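Local coordinates for DUF2787 domain-containing protein (Vibrio cholerae, PDB 2V1L) that is of unknown function but shares structural homology with human p32 and is encoded on a pathogenicity island of Vibrio cholerae, at residues A[11-16]-A[121-126]; A[58-63]-A[75-80]. All coordinates share one frame; numbering follows the deposited sequence.

Interaction 1 of 2, residues A[11-16]-A[121-126]; sequences LPISKP and ELYQLW
The Tyr123 ring packs against the side chains of Leu11 and Ile13 and the backbone carbonyl of Pro12. Leu11 CB stands over one face, 4.2 Å above the plane and displaced toward the rim. Pro12 O is at the edge, near the ring plane, 3.8 Å from Tyr123 CE2. Ile13 comes in obliquely at the hydroxyl end, and Phe96 meets the ring edge to face. This is packing of an N-terminal segment on a helix. Residues 11-13 lie against helix 117-135 just before helix 15-29 begins. An inverse gamma turn centred on Pro12 bends the chain there, closed by the bond from Ile13 N to Leu11 O.

Tyr123 CG is anti to the backbone N (chi1 178°), and the ring reaches out from the helix along the incoming chain. Leu11 packs at the base of the ring: Leu11 CD1 is 3.9 Å from Tyr123 CB. Beyond the ring, Tyr123 OH is hydrogen-bonded to Glu127, one helical turn on. The other carboxylate oxygen of Glu127 bonds to Ser14 OG, so one side chain grips both the ring's hydroxyl and the residue at the N-cap position of helix 15-29.

On the outer side, Pro12 meets Gln124. Gln124 CG is anti to the carbonyl carbon (chi1 -74°), and the extended chain runs past the Pro12 ring, with Gln124 CG and NE2 both near Pro12 CG. The two side chains cross at about a right angle, with Pro12 CG 3.7 Å from Gln124 CG. At the far end of the ring, Ile13 CG1 lies 3.5 Å from Tyr123 OH.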
ATOM      1  N   LEU A  11     -11.645  -2.193  -4.986  1.00 45.77           N
ATOM      2  CA  LEU A  11     -10.749  -3.340  -4.842  1.00 42.75           C
ATOM      3  C   LEU A  11     -11.066  -4.081  -3.538  1.00 41.19           C
ATOM      4  O   LEU A  11     -11.446  -3.454  -2.556  1.00 40.95           O
ATOM      5  CB  LEU A  11      -9.287  -2.880  -4.886  1.00 42.16           C
ATOM      6  CG  LEU A  11      -8.777  -2.489  -6.280  1.00 41.14           C
ATOM      7  CD1 LEU A  11      -7.344  -2.043  -6.207  1.00 38.29           C
ATOM      8  CD2 LEU A  11      -8.951  -3.623  -7.291  1.00 37.17           C
ATOM      9  N   PRO A  12     -10.912  -5.419  -3.524  1.00 39.63           N
ATOM     10  CA  PRO A  12     -11.299  -6.176  -2.340  1.00 38.68           C
ATOM     11  C   PRO A  12     -10.289  -6.063  -1.187  1.00 38.13           C
ATOM     12  O   PRO A  12      -9.621  -7.054  -0.841  1.00 37.99           O
ATOM     13  CB  PRO A  12     -11.381  -7.604  -2.870  1.00 38.20           C
ATOM     14  CG  PRO A  12     -10.394  -7.653  -3.953  1.00 39.05           C
ATOM     15  CD  PRO A  12     -10.372  -6.295  -4.578  1.00 39.09           C
ATOM     16  N   ILE A  13     -10.186  -4.861  -0.612  1.00 37.03           N
ATOM     17  CA  ILE A  13      -9.353  -4.623   0.557  1.00 36.33           C
ATOM     18  C   ILE A  13      -9.894  -5.492   1.694  1.00 36.48           C
ATOM     19  O   ILE A  13     -11.108  -5.500   1.963  1.00 35.71           O
ATOM     20  CB  ILE A  13      -9.297  -3.118   0.954  1.00 36.47           C
ATOM     21  CG1 ILE A  13      -8.730  -2.276  -0.212  1.00 36.70           C
ATOM     22  CG2 ILE A  13      -8.407  -2.891   2.173  1.00 34.95           C
ATOM     23  CD1 ILE A  13      -8.776  -0.779   0.016  1.00 36.03           C
ATOM     24  N   SER A  14      -8.982  -6.232   2.330  1.00 35.67           N
ATOM     25  CA  SER A  14      -9.302  -7.200   3.381  1.00 34.83           C
ATOM     26  C   SER A  14      -9.509  -6.598   4.736  1.00 34.21           C
ATOM     27  O   SER A  14      -8.907  -5.561   5.084  1.00 33.87           O
ATOM     28  CB  SER A  14      -8.155  -8.200   3.528  1.00 34.98           C
ATOM     29  OG  SER A  14      -8.236  -9.152   2.492  1.00 37.65           O
ATOM     30  N   LYS A  15     -10.319  -7.303   5.529  1.00 33.76           N
ATOM     31  CA  LYS A  15     -10.415  -7.049   6.967  1.00 33.05           C
ATOM     32  C   LYS A  15      -9.054  -7.066   7.681  1.00 31.13           C
ATOM     33  O   LYS A  15      -8.750  -6.139   8.424  1.00 31.19           O
ATOM     34  CB  LYS A  15     -11.422  -8.008   7.616  1.00 34.33           C
ATOM     35  CG  LYS A  15     -12.845  -7.628   7.271  1.00 36.89           C
ATOM     36  CD  LYS A  15     -13.813  -8.666   7.771  1.00 42.73           C
ATOM     37  CE  LYS A  15     -15.147  -8.027   8.058  1.00 42.72           C
ATOM     38  NZ  LYS A  15     -15.001  -7.131   9.244  1.00 44.82           N
ATOM     39  N   PRO A  16      -8.213  -8.086   7.433  1.00 29.94           N
ATOM     40  CA  PRO A  16      -6.869  -8.015   8.014  1.00 29.98           C
ATOM     41  C   PRO A  16      -6.067  -6.761   7.609  1.00 29.90           C
ATOM     42  O   PRO A  16      -5.276  -6.257   8.404  1.00 30.23           O
ATOM     43  CB  PRO A  16      -6.200  -9.276   7.469  1.00 30.24           C
ATOM     44  CG  PRO A  16      -7.327 -10.198   7.208  1.00 29.39           C
ATOM     45  CD  PRO A  16      -8.412  -9.347   6.701  1.00 29.21           C
ATOM     46  N   GLU A 121      -7.050  -9.159  -9.268  1.00 28.63           N
ATOM     47  CA  GLU A 121      -6.122 -10.267  -9.024  1.00 28.23           C
ATOM     48  C   GLU A 121      -4.747  -9.754  -8.586  1.00 26.55           C
ATOM     49  O   GLU A 121      -4.145 -10.267  -7.635  1.00 24.98           O
ATOM     50  CB  GLU A 121      -5.994 -11.136 -10.275  1.00 28.31           C
ATOM     51  CG  GLU A 121      -4.966 -12.304 -10.158  1.00 33.65           C
ATOM     52  CD  GLU A 121      -5.467 -13.501  -9.309  1.00 41.20           C
ATOM     53  OE1 GLU A 121      -6.708 -13.661  -9.160  1.00 42.40           O
ATOM     54  OE2 GLU A 121      -4.615 -14.274  -8.788  1.00 41.91           O
ATOM     55  N   LEU A 122      -4.277  -8.706  -9.264  1.00 24.08           N
ATOM     56  CA  LEU A 122      -3.036  -8.066  -8.902  1.00 22.96           C
ATOM     57  C   LEU A 122      -3.111  -7.552  -7.449  1.00 21.04           C
ATOM     58  O   LEU A 122      -2.192  -7.749  -6.666  1.00 19.94           O
ATOM     59  CB  LEU A 122      -2.804  -6.925  -9.880  1.00 22.74           C
ATOM     60  CG  LEU A 122      -1.518  -6.183 -10.056  1.00 25.97           C
ATOM     61  CD1 LEU A 122      -0.427  -7.100 -10.601  1.00 25.68           C
ATOM     62  CD2 LEU A 122      -1.819  -5.028 -11.029  1.00 25.41           C
ATOM     63  N   TYR A 123      -4.199  -6.879  -7.094  1.00 20.37           N
ATOM     64  CA  TYR A 123      -4.334  -6.334  -5.740  1.00 19.80           C
ATOM     65  C   TYR A 123      -4.380  -7.448  -4.655  1.00 19.97           C
ATOM     66  O   TYR A 123      -3.751  -7.354  -3.590  1.00 19.03           O
ATOM     67  CB  TYR A 123      -5.570  -5.444  -5.602  1.00 20.20           C
ATOM     68  CG  TYR A 123      -5.650  -4.962  -4.175  1.00 19.91           C
ATOM     69  CD1 TYR A 123      -4.885  -3.889  -3.756  1.00 20.24           C
ATOM     70  CD2 TYR A 123      -6.388  -5.668  -3.211  1.00 20.69           C
ATOM     71  CE1 TYR A 123      -4.884  -3.492  -2.414  1.00 17.81           C
ATOM     72  CE2 TYR A 123      -6.405  -5.248  -1.885  1.00 17.86           C
ATOM     73  CZ  TYR A 123      -5.640  -4.186  -1.513  1.00 16.49           C
ATOM     74  OH  TYR A 123      -5.614  -3.772  -0.203  1.00 23.55           O
ATOM     75  N   GLN A 124      -5.123  -8.509  -4.937  1.00 19.84           N
ATOM     76  CA  GLN A 124      -5.274  -9.596  -3.979  1.00 20.94           C
ATOM     77  C   GLN A 124      -3.955 -10.291  -3.705  1.00 19.57           C
ATOM     78  O   GLN A 124      -3.686 -10.652  -2.577  1.00 19.14           O
ATOM     79  CB  GLN A 124      -6.270 -10.632  -4.513  1.00 21.95           C
ATOM     80  CG  GLN A 124      -7.714 -10.141  -4.444  1.00 26.14           C
ATOM     81  CD  GLN A 124      -8.636 -11.196  -4.984  1.00 32.99           C
ATOM     82  OE1 GLN A 124      -8.290 -11.909  -5.939  1.00 31.96           O
ATOM     83  NE2 GLN A 124      -9.796 -11.343  -4.351  1.00 34.75           N
ATOM     84  N   LEU A 125      -3.182 -10.509  -4.751  1.00 18.53           N
ATOM     85  CA  LEU A 125      -1.855 -11.068  -4.615  1.00 20.04           C
ATOM     86  C   LEU A 125      -0.920 -10.138  -3.897  1.00 19.07           C
ATOM     87  O   LEU A 125      -0.241 -10.568  -2.996  1.00 18.79           O
ATOM     88  CB  LEU A 125      -1.261 -11.465  -5.972  1.00 20.09           C
ATOM     89  CG  LEU A 125      -1.927 -12.662  -6.636  1.00 22.60           C
ATOM     90  CD1 LEU A 125      -1.720 -12.581  -8.168  1.00 26.53           C
ATOM     91  CD2 LEU A 125      -1.382 -13.980  -6.116  1.00 25.02           C
ATOM     92  N   TRP A 126      -0.860  -8.872  -4.321  1.00 20.25           N
ATOM     93  CA  TRP A 126      -0.051  -7.873  -3.616  1.00 20.04           C
ATOM     94  C   TRP A 126      -0.378  -7.843  -2.111  1.00 20.42           C
ATOM     95  O   TRP A 126       0.541  -7.824  -1.257  1.00 20.32           O
ATOM     96  CB  TRP A 126      -0.272  -6.448  -4.181  1.00 20.38           C
ATOM     97  CG  TRP A 126       0.515  -5.485  -3.363  1.00 19.78           C
ATOM     98  CD1 TRP A 126       1.842  -5.236  -3.477  1.00 20.05           C
ATOM     99  CD2 TRP A 126       0.054  -4.740  -2.224  1.00 18.90           C
ATOM    100  NE1 TRP A 126       2.236  -4.348  -2.506  1.00 20.24           N
ATOM    101  CE2 TRP A 126       1.158  -4.027  -1.724  1.00 20.83           C
ATOM    102  CE3 TRP A 126      -1.188  -4.579  -1.604  1.00 20.28           C
ATOM    103  CZ2 TRP A 126       1.058  -3.168  -0.631  1.00 20.11           C
ATOM    104  CZ3 TRP A 126      -1.285  -3.742  -0.492  1.00 20.08           C
ATOM    105  CH2 TRP A 126      -0.165  -3.048  -0.022  1.00 20.71           C
TER

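Interaction 2 of 2, residues A[58-63]-A[75-80]; sequences HPVEIA and EYITDF
Strands 60-63 and 75-80 run antiparallel as the two arms of a beta hairpin; their axes approach to 4.7 Å, with N-to-C directions 170° apart. Glu61 and Thr78 form a hydrogen-bonded pair, with Glu61 N 2.7 Å from Thr78 O and Thr78 N bonded back to Glu61 O. Near the turn, Glu75 and Tyr76 both face Ala63 in a classic beta bulge.

Val60, Ile62, Ile77 and Asp79 share the face turned to helix 117-135. There Ile62 and Ile77 lie side by side, pointing the same way. The other face carries Glu61, Ala63, Tyr76 and Thr78. Tyr76 CG sits between its backbone N and carbonyl carbon (chi1 60°), and the ring leans across to the neighbouring strand. Ala63 CB makes a CH-pi contact over one ring face, 3.6 Å from the Tyr76 ring centroid. The extended Glu61 side chain brings OE2 to the ring edge, where Tyr76 OH donates a hydrogen bond of doubtful, very short modelled length. Glu61 CB meets the edge of the Phe80 ring.

Just before strand 60-66, His58 reaches Asp79 on the partner strand in a His-carboxylate hydrogen bond. The imidazole and carboxylate planes are 82° apart. The bond is bent, with Asp79 OD1 tilted from the His58 ring plane; His58 ND1 donates to the syn lone pair of Asp79 OD1 at 2.8 Å.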
ATOM      1  N   HIS A  58      10.352  -4.645  -0.815  1.00 26.86           N
ATOM      2  CA  HIS A  58      10.088  -3.334  -1.434  1.00 24.70           C
ATOM      3  C   HIS A  58       9.496  -2.418  -0.402  1.00 24.19           C
ATOM      4  O   HIS A  58       8.623  -2.842   0.369  1.00 24.73           O
ATOM      5  CB  HIS A  58       9.093  -3.429  -2.606  1.00 25.15           C
ATOM      6  CG  HIS A  58       9.561  -4.234  -3.778  1.00 23.19           C
ATOM      7  ND1 HIS A  58       8.746  -4.498  -4.861  1.00 25.41           N
ATOM      8  CD2 HIS A  58      10.738  -4.856  -4.035  1.00 23.79           C
ATOM      9  CE1 HIS A  58       9.401  -5.241  -5.739  1.00 23.48           C
ATOM     10  NE2 HIS A  58      10.616  -5.466  -5.265  1.00 24.27           N
ATOM     11  N   PRO A  59       9.915  -1.137  -0.391  1.00 23.65           N
ATOM     12  CA  PRO A  59       9.234  -0.183   0.495  1.00 22.79           C
ATOM     13  C   PRO A  59       7.795   0.013   0.067  1.00 22.83           C
ATOM     14  O   PRO A  59       7.498  -0.095  -1.102  1.00 22.46           O
ATOM     15  CB  PRO A  59       9.999   1.142   0.278  1.00 22.60           C
ATOM     16  CG  PRO A  59      11.203   0.784  -0.442  1.00 23.11           C
ATOM     17  CD  PRO A  59      11.012  -0.511  -1.155  1.00 22.78           C
ATOM     18  N   VAL A  60       6.913   0.329   1.007  1.00 22.19           N
ATOM     19  CA  VAL A  60       5.531   0.562   0.688  1.00 22.28           C
ATOM     20  C   VAL A  60       5.119   1.858   1.351  1.00 23.48           C
ATOM     21  O   VAL A  60       5.492   2.114   2.490  1.00 23.11           O
ATOM     22  CB  VAL A  60       4.630  -0.592   1.179  1.00 22.06           C
ATOM     23  CG1 VAL A  60       3.217  -0.223   1.102  1.00 20.58           C
ATOM     24  CG2 VAL A  60       4.904  -1.907   0.395  1.00 21.32           C
ATOM     25  N   GLU A  61       4.343   2.661   0.622  1.00 25.20           N
ATOM     26  CA  GLU A  61       3.690   3.866   1.135  1.00 26.73           C
ATOM     27  C   GLU A  61       2.177   3.783   0.995  1.00 27.74           C
ATOM     28  O   GLU A  61       1.655   3.420  -0.064  1.00 28.19           O
ATOM     29  CB  GLU A  61       4.223   5.116   0.402  1.00 26.58           C
ATOM     30  CG  GLU A  61       3.651   6.423   0.930  1.00 26.96           C
ATOM     31  CD  GLU A  61       4.272   7.658   0.292  1.00 29.07           C
ATOM     32  OE1 GLU A  61       5.511   7.810   0.347  1.00 30.13           O
ATOM     33  OE2 GLU A  61       3.499   8.497  -0.244  1.00 34.67           O
ATOM     34  N   ILE A  62       1.470   4.121   2.069  1.00 28.91           N
ATOM     35  CA  ILE A  62       0.025   4.157   2.061  1.00 31.57           C
ATOM     36  C   ILE A  62      -0.463   5.515   2.573  1.00 33.00           C
ATOM     37  O   ILE A  62       0.027   5.996   3.587  1.00 33.82           O
ATOM     38  CB  ILE A  62      -0.596   3.013   2.919  1.00 31.27           C
ATOM     39  CG1 ILE A  62      -0.137   1.643   2.402  1.00 32.16           C
ATOM     40  CG2 ILE A  62      -2.136   3.141   2.913  1.00 30.94           C
ATOM     41  CD1 ILE A  62      -0.099   0.507   3.449  1.00 31.95           C
ATOM     42  N   ALA A  63      -1.434   6.113   1.877  1.00 34.73           N
ATOM     43  CA  ALA A  63      -1.982   7.414   2.270  1.00 36.43           C
ATOM     44  C   ALA A  63      -3.448   7.394   2.611  1.00 37.74           C
ATOM     45  O   ALA A  63      -4.293   6.861   1.877  1.00 37.54           O
ATOM     46  CB  ALA A  63      -1.720   8.471   1.203  1.00 36.23           C
ATOM     47  N   GLU A  75      -6.218   6.568   0.328  1.00 36.39           N
ATOM     48  CA  GLU A  75      -5.954   7.425  -0.840  1.00 35.36           C
ATOM     49  C   GLU A  75      -5.217   6.691  -1.952  1.00 32.71           C
ATOM     50  O   GLU A  75      -5.666   6.655  -3.085  1.00 32.99           O
ATOM     51  CB  GLU A  75      -5.150   8.652  -0.417  1.00 35.83           C
ATOM     52  CG  GLU A  75      -5.797   9.425   0.708  1.00 40.46           C
ATOM     53  CD  GLU A  75      -6.940  10.294   0.239  1.00 44.67           C
ATOM     54  OE1 GLU A  75      -7.937   9.758  -0.304  1.00 46.04           O
ATOM     55  OE2 GLU A  75      -6.828  11.526   0.427  1.00 48.23           O
ATOM     56  N   TYR A  76      -4.067   6.127  -1.617  1.00 30.32           N
ATOM     57  CA  TYR A  76      -3.346   5.299  -2.540  1.00 28.42           C
ATOM     58  C   TYR A  76      -2.462   4.307  -1.800  1.00 26.96           C
ATOM     59  O   TYR A  76      -2.149   4.502  -0.629  1.00 27.23           O
ATOM     60  CB  TYR A  76      -2.485   6.171  -3.473  1.00 28.89           C
ATOM     61  CG  TYR A  76      -1.452   7.020  -2.758  1.00 27.49           C
ATOM     62  CD1 TYR A  76      -1.676   8.382  -2.552  1.00 28.61           C
ATOM     63  CD2 TYR A  76      -0.256   6.469  -2.302  1.00 29.58           C
ATOM     64  CE1 TYR A  76      -0.739   9.183  -1.906  1.00 28.05           C
ATOM     65  CE2 TYR A  76       0.708   7.264  -1.655  1.00 30.35           C
ATOM     66  CZ  TYR A  76       0.447   8.624  -1.464  1.00 29.97           C
ATOM     67  OH  TYR A  76       1.362   9.415  -0.815  1.00 29.69           O
ATOM     68  N   ILE A  77      -2.041   3.266  -2.505  1.00 25.03           N
ATOM     69  CA  ILE A  77      -1.033   2.336  -1.998  1.00 23.90           C
ATOM     70  C   ILE A  77       0.042   2.218  -3.061  1.00 23.35           C
ATOM     71  O   ILE A  77      -0.280   1.902  -4.197  1.00 22.36           O
ATOM     72  CB  ILE A  77      -1.642   0.915  -1.730  1.00 23.19           C
ATOM     73  CG1 ILE A  77      -2.756   0.993  -0.696  1.00 24.07           C
ATOM     74  CG2 ILE A  77      -0.549  -0.069  -1.262  1.00 21.79           C
ATOM     75  CD1 ILE A  77      -3.523  -0.329  -0.515  1.00 24.19           C
ATOM     76  N   THR A  78       1.303   2.462  -2.688  1.00 23.08           N
ATOM     77  CA  THR A  78       2.433   2.336  -3.592  1.00 22.01           C
ATOM     78  C   THR A  78       3.524   1.438  -3.032  1.00 22.99           C
ATOM     79  O   THR A  78       3.943   1.592  -1.875  1.00 22.78           O
ATOM     80  CB  THR A  78       3.052   3.725  -3.909  1.00 22.81           C
ATOM     81  OG1 THR A  78       2.005   4.626  -4.294  1.00 21.33           O
ATOM     82  CG2 THR A  78       4.046   3.644  -5.076  1.00 22.79           C
ATOM     83  N   ASP A  79       3.983   0.529  -3.894  1.00 22.18           N
ATOM     84  CA  ASP A  79       5.099  -0.382  -3.691  1.00 23.89           C
ATOM     85  C   ASP A  79       6.207   0.110  -4.632  1.00 24.87           C
ATOM     86  O   ASP A  79       5.953   0.345  -5.830  1.00 24.79           O
ATOM     87  CB  ASP A  79       4.633  -1.805  -4.081  1.00 23.86           C
ATOM     88  CG  ASP A  79       5.743  -2.815  -4.126  1.00 23.77           C
ATOM     89  OD1 ASP A  79       6.756  -2.599  -4.802  1.00 24.91           O
ATOM     90  OD2 ASP A  79       5.591  -3.866  -3.494  1.00 26.21           O
ATOM     91  N   PHE A  80       7.408   0.304  -4.095  1.00 25.29           N
ATOM     92  CA  PHE A  80       8.524   0.852  -4.881  1.00 26.41           C
ATOM     93  C   PHE A  80       9.587  -0.204  -5.012  1.00 27.98           C
ATOM     94  O   PHE A  80       9.714  -1.057  -4.138  1.00 27.43           O
ATOM     95  CB  PHE A  80       9.177   2.050  -4.200  1.00 25.67           C
ATOM     96  CG  PHE A  80       8.236   3.168  -3.863  1.00 26.66           C
ATOM     97  CD1 PHE A  80       8.122   4.266  -4.696  1.00 26.05           C
ATOM     98  CD2 PHE A  80       7.493   3.141  -2.668  1.00 25.92           C
ATOM     99  CE1 PHE A  80       7.276   5.305  -4.358  1.00 26.24           C
ATOM    100  CE2 PHE A  80       6.659   4.166  -2.327  1.00 24.60           C
ATOM    101  CZ  PHE A  80       6.534   5.247  -3.165  1.00 26.00           C
TER

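From the N terminus, residues 11-16 come first and lead into helix 15-29. The chain then forms strand 41-46 and the hairpin of strands 60-66 and 72-82, where interaction 2 closes a short loop. After the remaining strands up to 111-112, helix 117-135 brings residues 121-126 back to the start, and interaction 1 closes the long loop. Interaction 2 is nested inside it. Interaction 1 ties the N-terminal segment to helix 117-135; interaction 2 joins neighbouring strands of the antiparallel sheet. They meet where this helix packs on the sheet: Trp126 CH2 is 3.2 Å from Ile77 CG2, and Tyr123 also touches Ile77.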